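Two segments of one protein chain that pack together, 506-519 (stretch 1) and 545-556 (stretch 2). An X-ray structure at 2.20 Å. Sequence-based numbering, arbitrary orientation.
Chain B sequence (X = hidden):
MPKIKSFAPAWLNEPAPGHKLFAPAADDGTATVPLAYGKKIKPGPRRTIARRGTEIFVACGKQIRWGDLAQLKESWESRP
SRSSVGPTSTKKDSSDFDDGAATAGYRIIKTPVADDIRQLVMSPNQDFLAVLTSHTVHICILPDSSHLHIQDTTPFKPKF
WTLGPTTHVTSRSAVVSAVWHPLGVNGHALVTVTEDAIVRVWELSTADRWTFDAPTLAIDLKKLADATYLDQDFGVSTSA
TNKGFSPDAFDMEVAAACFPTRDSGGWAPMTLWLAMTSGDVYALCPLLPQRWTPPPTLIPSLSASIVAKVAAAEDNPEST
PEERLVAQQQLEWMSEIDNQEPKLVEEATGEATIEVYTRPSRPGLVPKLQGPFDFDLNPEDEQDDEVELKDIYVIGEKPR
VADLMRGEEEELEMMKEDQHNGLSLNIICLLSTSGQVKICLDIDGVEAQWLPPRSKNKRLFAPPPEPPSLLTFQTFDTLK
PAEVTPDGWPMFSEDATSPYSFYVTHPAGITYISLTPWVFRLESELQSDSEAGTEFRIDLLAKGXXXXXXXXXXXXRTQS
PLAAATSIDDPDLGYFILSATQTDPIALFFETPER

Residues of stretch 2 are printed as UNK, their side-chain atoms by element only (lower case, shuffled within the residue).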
# COMPACT_ATOMS: atom_id res chain seq x y z
N HIS B 506 10.94 -14.08 -6.24
CA HIS B 506 12.06 -13.23 -6.62
C HIS B 506 12.73 -13.90 -7.82
O HIS B 506 12.63 -15.12 -7.97
CB HIS B 506 13.04 -13.07 -5.45
CG HIS B 506 14.14 -12.09 -5.70
ND1 HIS B 506 15.35 -12.45 -6.25
CD2 HIS B 506 14.23 -10.76 -5.46
CE1 HIS B 506 16.13 -11.39 -6.34
NE2 HIS B 506 15.47 -10.35 -5.87
N PRO B 507 13.38 -13.12 -8.70
CA PRO B 507 14.04 -13.76 -9.85
C PRO B 507 15.02 -14.88 -9.45
O PRO B 507 15.29 -15.76 -10.26
CB PRO B 507 14.78 -12.60 -10.52
CG PRO B 507 13.94 -11.41 -10.20
CD PRO B 507 13.39 -11.65 -8.82
N ALA B 508 15.52 -14.83 -8.22
CA ALA B 508 16.45 -15.84 -7.74
C ALA B 508 15.74 -17.15 -7.40
O ALA B 508 16.31 -18.23 -7.54
CB ALA B 508 17.21 -15.33 -6.53
N GLY B 509 14.49 -17.04 -6.97
CA GLY B 509 13.70 -18.22 -6.63
C GLY B 509 12.46 -17.92 -5.80
O GLY B 509 12.13 -16.75 -5.56
N ILE B 510 11.78 -18.98 -5.38
CA ILE B 510 10.55 -18.86 -4.60
C ILE B 510 10.74 -19.52 -3.23
O ILE B 510 11.38 -20.56 -3.12
CB ILE B 510 9.36 -19.52 -5.32
CG1 ILE B 510 9.20 -18.94 -6.73
CG2 ILE B 510 8.07 -19.33 -4.52
CD1 ILE B 510 8.16 -19.63 -7.59
N THR B 511 10.16 -18.90 -2.20
CA THR B 511 10.27 -19.39 -0.83
C THR B 511 8.91 -19.51 -0.15
O THR B 511 8.09 -18.59 -0.22
CB THR B 511 11.17 -18.46 0.02
OG1 THR B 511 12.47 -18.39 -0.56
CG2 THR B 511 11.29 -18.98 1.45
N TYR B 512 8.70 -20.64 0.51
CA TYR B 512 7.51 -20.86 1.33
C TYR B 512 7.80 -20.46 2.78
O TYR B 512 8.87 -20.76 3.30
CB TYR B 512 7.07 -22.32 1.27
CG TYR B 512 5.99 -22.70 2.27
CD1 TYR B 512 4.65 -22.45 2.00
CD2 TYR B 512 6.32 -23.30 3.48
CE1 TYR B 512 3.66 -22.79 2.90
CE2 TYR B 512 5.33 -23.64 4.39
CZ TYR B 512 4.01 -23.38 4.09
OH TYR B 512 3.02 -23.72 4.99
N ILE B 513 6.86 -19.77 3.40
CA ILE B 513 7.00 -19.32 4.79
C ILE B 513 5.72 -19.64 5.55
O ILE B 513 4.63 -19.51 5.00
CB ILE B 513 7.28 -17.80 4.88
CG1 ILE B 513 8.59 -17.45 4.16
CG2 ILE B 513 7.34 -17.35 6.33
CD1 ILE B 513 8.78 -15.96 3.92
N SER B 514 5.86 -20.05 6.81
CA SER B 514 4.70 -20.27 7.66
C SER B 514 4.94 -19.85 9.10
O SER B 514 6.01 -20.09 9.67
CB SER B 514 4.30 -21.74 7.65
OG SER B 514 3.29 -21.96 8.61
N LEU B 515 3.93 -19.22 9.69
CA LEU B 515 4.00 -18.74 11.07
C LEU B 515 3.29 -19.68 12.04
O LEU B 515 3.25 -19.42 13.24
CB LEU B 515 3.38 -17.34 11.16
CG LEU B 515 3.87 -16.35 10.10
CD1 LEU B 515 3.26 -14.98 10.33
CD2 LEU B 515 5.39 -16.28 10.09
N THR B 516 2.74 -20.78 11.52
CA THR B 516 2.17 -21.82 12.36
C THR B 516 3.22 -22.88 12.64
O THR B 516 4.13 -23.07 11.84
CB THR B 516 0.94 -22.48 11.70
OG1 THR B 516 1.35 -23.17 10.51
CG2 THR B 516 -0.11 -21.44 11.35
N PRO B 517 3.10 -23.58 13.78
CA PRO B 517 2.07 -23.42 14.81
C PRO B 517 2.38 -22.32 15.82
O PRO B 517 1.65 -22.17 16.80
CB PRO B 517 2.06 -24.79 15.50
CG PRO B 517 3.46 -25.26 15.38
CD PRO B 517 3.96 -24.75 14.06
N TRP B 518 3.45 -21.55 15.58
CA TRP B 518 3.90 -20.56 16.55
C TRP B 518 2.83 -19.53 16.91
O TRP B 518 2.72 -19.13 18.07
CB TRP B 518 5.14 -19.84 16.03
CG TRP B 518 5.45 -18.62 16.83
CD1 TRP B 518 6.15 -18.55 18.00
CD2 TRP B 518 5.05 -17.27 16.53
NE1 TRP B 518 6.21 -17.25 18.44
CE2 TRP B 518 5.55 -16.45 17.56
CE3 TRP B 518 4.33 -16.69 15.49
CZ2 TRP B 518 5.34 -15.07 17.57
CZ3 TRP B 518 4.13 -15.32 15.50
CH2 TRP B 518 4.63 -14.53 16.53
N VAL B 519 2.04 -19.11 15.93
CA VAL B 519 1.00 -18.12 16.18
C VAL B 519 -0.11 -18.71 17.05
O VAL B 519 -0.73 -18.00 17.84
CB VAL B 519 0.37 -17.57 14.87
CG1 VAL B 519 1.38 -16.73 14.11
CG2 VAL B 519 -0.16 -18.70 14.00
N UNK B 545 11.82 -21.32 17.69
CA UNK B 545 12.32 -20.83 16.41
C UNK B 545 11.24 -20.09 15.62
O UNK B 545 11.53 -19.40 14.65
n UNK B 545 15.18 -23.27 14.22
c UNK B 545 14.64 -23.77 15.32
c UNK B 545 13.97 -22.78 16.26
c UNK B 545 12.87 -21.99 15.57
o UNK B 545 14.67 -24.97 15.59
N UNK B 546 9.99 -20.25 16.06
CA UNK B 546 8.88 -19.53 15.45
C UNK B 546 8.58 -20.00 14.04
O UNK B 546 8.28 -21.17 13.81
N UNK B 547 8.64 -19.07 13.09
CA UNK B 547 8.26 -19.34 11.71
C UNK B 547 9.23 -20.30 11.03
O UNK B 547 10.42 -20.33 11.35
o UNK B 547 9.47 -17.49 10.72
c UNK B 547 8.18 -18.04 10.92
N UNK B 548 8.71 -21.08 10.09
CA UNK B 548 9.54 -21.96 9.27
C UNK B 548 9.61 -21.43 7.84
O UNK B 548 8.68 -20.79 7.35
c UNK B 548 7.19 -25.00 8.55
c UNK B 548 9.00 -23.39 9.27
o UNK B 548 6.30 -25.32 7.72
c UNK B 548 7.65 -23.56 8.58
o UNK B 548 7.71 -25.82 9.33
N UNK B 549 10.73 -21.70 7.18
CA UNK B 549 10.95 -21.24 5.81
C UNK B 549 11.72 -22.29 5.02
O UNK B 549 12.67 -22.89 5.53
n UNK B 549 14.81 -18.81 10.50
c UNK B 549 11.71 -19.91 5.81
n UNK B 549 14.25 -18.56 8.28
c UNK B 549 13.32 -18.52 7.16
c UNK B 549 12.97 -19.91 6.66
n UNK B 549 12.62 -19.00 9.86
c UNK B 549 13.89 -18.79 9.55
N UNK B 550 11.30 -22.51 3.78
CA UNK B 550 11.94 -23.49 2.92
C UNK B 550 11.87 -23.06 1.47
O UNK B 550 10.80 -22.71 0.97
o UNK B 550 11.50 -26.25 1.18
c UNK B 550 11.30 -24.86 3.10
c UNK B 550 11.98 -25.94 2.29
o UNK B 550 13.01 -26.47 2.75
N UNK B 551 13.01 -23.10 0.78
CA UNK B 551 13.04 -22.77 -0.63
C UNK B 551 12.51 -23.94 -1.46
O UNK B 551 12.95 -25.08 -1.30
c UNK B 551 14.52 -22.09 -2.56
n UNK B 551 17.51 -19.19 -3.52
c UNK B 551 15.75 -21.29 -2.91
n UNK B 551 16.70 -17.94 -1.79
c UNK B 551 14.45 -22.42 -1.08
c UNK B 551 16.68 -19.05 -2.50
n UNK B 551 15.83 -20.02 -2.19
N UNK B 552 11.57 -23.63 -2.34
CA UNK B 552 10.92 -24.63 -3.17
C UNK B 552 11.49 -24.64 -4.58
O UNK B 552 11.41 -25.65 -5.29
c UNK B 552 9.12 -23.03 -3.87
c UNK B 552 7.69 -22.82 -4.16
c UNK B 552 9.41 -24.39 -3.23
c UNK B 552 8.82 -24.45 -1.82
N UNK B 553 12.07 -23.52 -4.99
CA UNK B 553 12.53 -23.34 -6.36
C UNK B 553 13.66 -22.32 -6.43
O UNK B 553 13.64 -21.30 -5.74
c UNK B 553 12.46 -23.22 -10.87
c UNK B 553 11.96 -21.22 -9.04
c UNK B 553 11.38 -22.89 -7.26
c UNK B 553 12.60 -21.90 -11.24
c UNK B 553 12.07 -23.54 -9.59
c UNK B 553 12.35 -20.90 -10.33
c UNK B 553 11.81 -22.55 -8.66
N UNK B 554 14.64 -22.62 -7.27
CA UNK B 554 15.77 -21.72 -7.51
C UNK B 554 16.04 -21.60 -9.00
O UNK B 554 16.17 -22.61 -9.70
c UNK B 554 18.12 -21.14 -6.83
c UNK B 554 17.04 -22.21 -6.80
o UNK B 554 16.73 -22.54 -5.44
N UNK B 555 16.12 -20.37 -9.48
CA UNK B 555 16.45 -20.11 -10.88
C UNK B 555 17.96 -19.95 -11.02
O UNK B 555 18.58 -19.20 -10.27
c UNK B 555 15.72 -18.85 -11.37
c UNK B 555 14.89 -17.56 -13.39
o UNK B 555 14.61 -17.52 -14.59
c UNK B 555 15.87 -18.60 -12.86
n UNK B 555 14.37 -16.71 -12.51
N UNK B 556 18.54 -20.67 -11.98
CA UNK B 556 19.99 -20.72 -12.14
C UNK B 556 20.47 -19.99 -13.39
O UNK B 556 20.04 -20.30 -14.50
o UNK B 556 19.84 -22.86 -13.27
c UNK B 556 20.49 -22.17 -12.19
c UNK B 556 20.19 -22.89 -10.89
O HOH W 1 19.12 -18.32 -7.67

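Position 545 carries three side-chain carbons, the last bearing one oxygen and one nitrogen, and points away from stretch 1 without touching it; the terminal amide atoms, assigned as O and N, make it Gln545. Position 546 has no side-chain atoms, and its CA lies 3.8 Å from CB of Trp518. Its phi of 69° favours the residue that the bare backbone already identifies, Gly546. At position 547 one carbon carries one oxygen; CB sits 3.4 Å from CD2 of Leu515, and the unbranched hydroxyl side chain is that of Ser547.

Position 548 opens the strand. Its three carbons end in two oxygens, one of them 3.9 Å from CE2 of Tyr512, near the plane of the ring at its edge. A carboxylate on a three-carbon chain is Glu548. Its backbone pairs with Ser514 in both directions: N of Glu548 donates to O of Ser514 (2.9 Å), and N of Ser514 to O of Glu548 (3.0 Å).

Position 549 has three carbons, a nitrogen, and a carbon with two more nitrogens, a guanidinium, hence Arg549. Its CB lies 4.3 Å from CG1 of Ile513, but the end of the side chain leads away from stretch 1. Position 550 shows two carbons, the second holding two oxygens, so it is the shorter acid, Asp550. Its side chain stays clear of stretch 1, while N of Asp550 donates to O of Tyr512 and N of Tyr512 to O of Asp550, each at 3.0 Å.

Position 551 has three carbons, a nitrogen, and a carbon carrying two more nitrogens. The chain nitrogen is 4.1 Å from OG1 of Thr511, and a side-chain carbon is 3.5 Å from O of Ile510; this is Arg551. Position 552 has four carbons, forked at the first with one arm two carbons long, which defines Ile552. Its CD1 reaches CG2 of Ile510 at 3.5 Å, and its CG2 lies 4.1 Å from CB of Tyr512.

Position 553 has one carbon followed by a six-carbon ring without oxygen: Phe553, whose CD2 is 4.3 Å from CG1 of Ile510. At position 554 a single carbon bears an oxygen and a carbon, giving Thr554, with CG2 3.5 Å from O of Ala508. At position 555 three carbons, the third carrying one oxygen and one nitrogen, form the amide side chain of Gln555, whose NE2 donates to O of Pro507 at 2.6 Å. Position 556, with a carbon bearing oxygen and carbon, is Thr556 and makes no contact with stretch 1.

The contact is an antiparallel strand pairing, built mainly from backbone hydrogen bonds. A bulge shifts the register between Ile510 and Thr511, so O of Ile510 accepts from N of Ile552 (3.2 Å), while N of Ile510 donates to O of Phe553 (3.0 Å). Gly509 fits closely here: a CB would clash with that same Phe553 oxygen. Apolar contacts of Ile510 with Ile552 and Phe553 reinforce the ladder, and Gln555 fastens its end through its N to O of Ala508 (2.9 Å) and its side-chain amide.

Stretch 2 545-556: QGSERDRIFTQT
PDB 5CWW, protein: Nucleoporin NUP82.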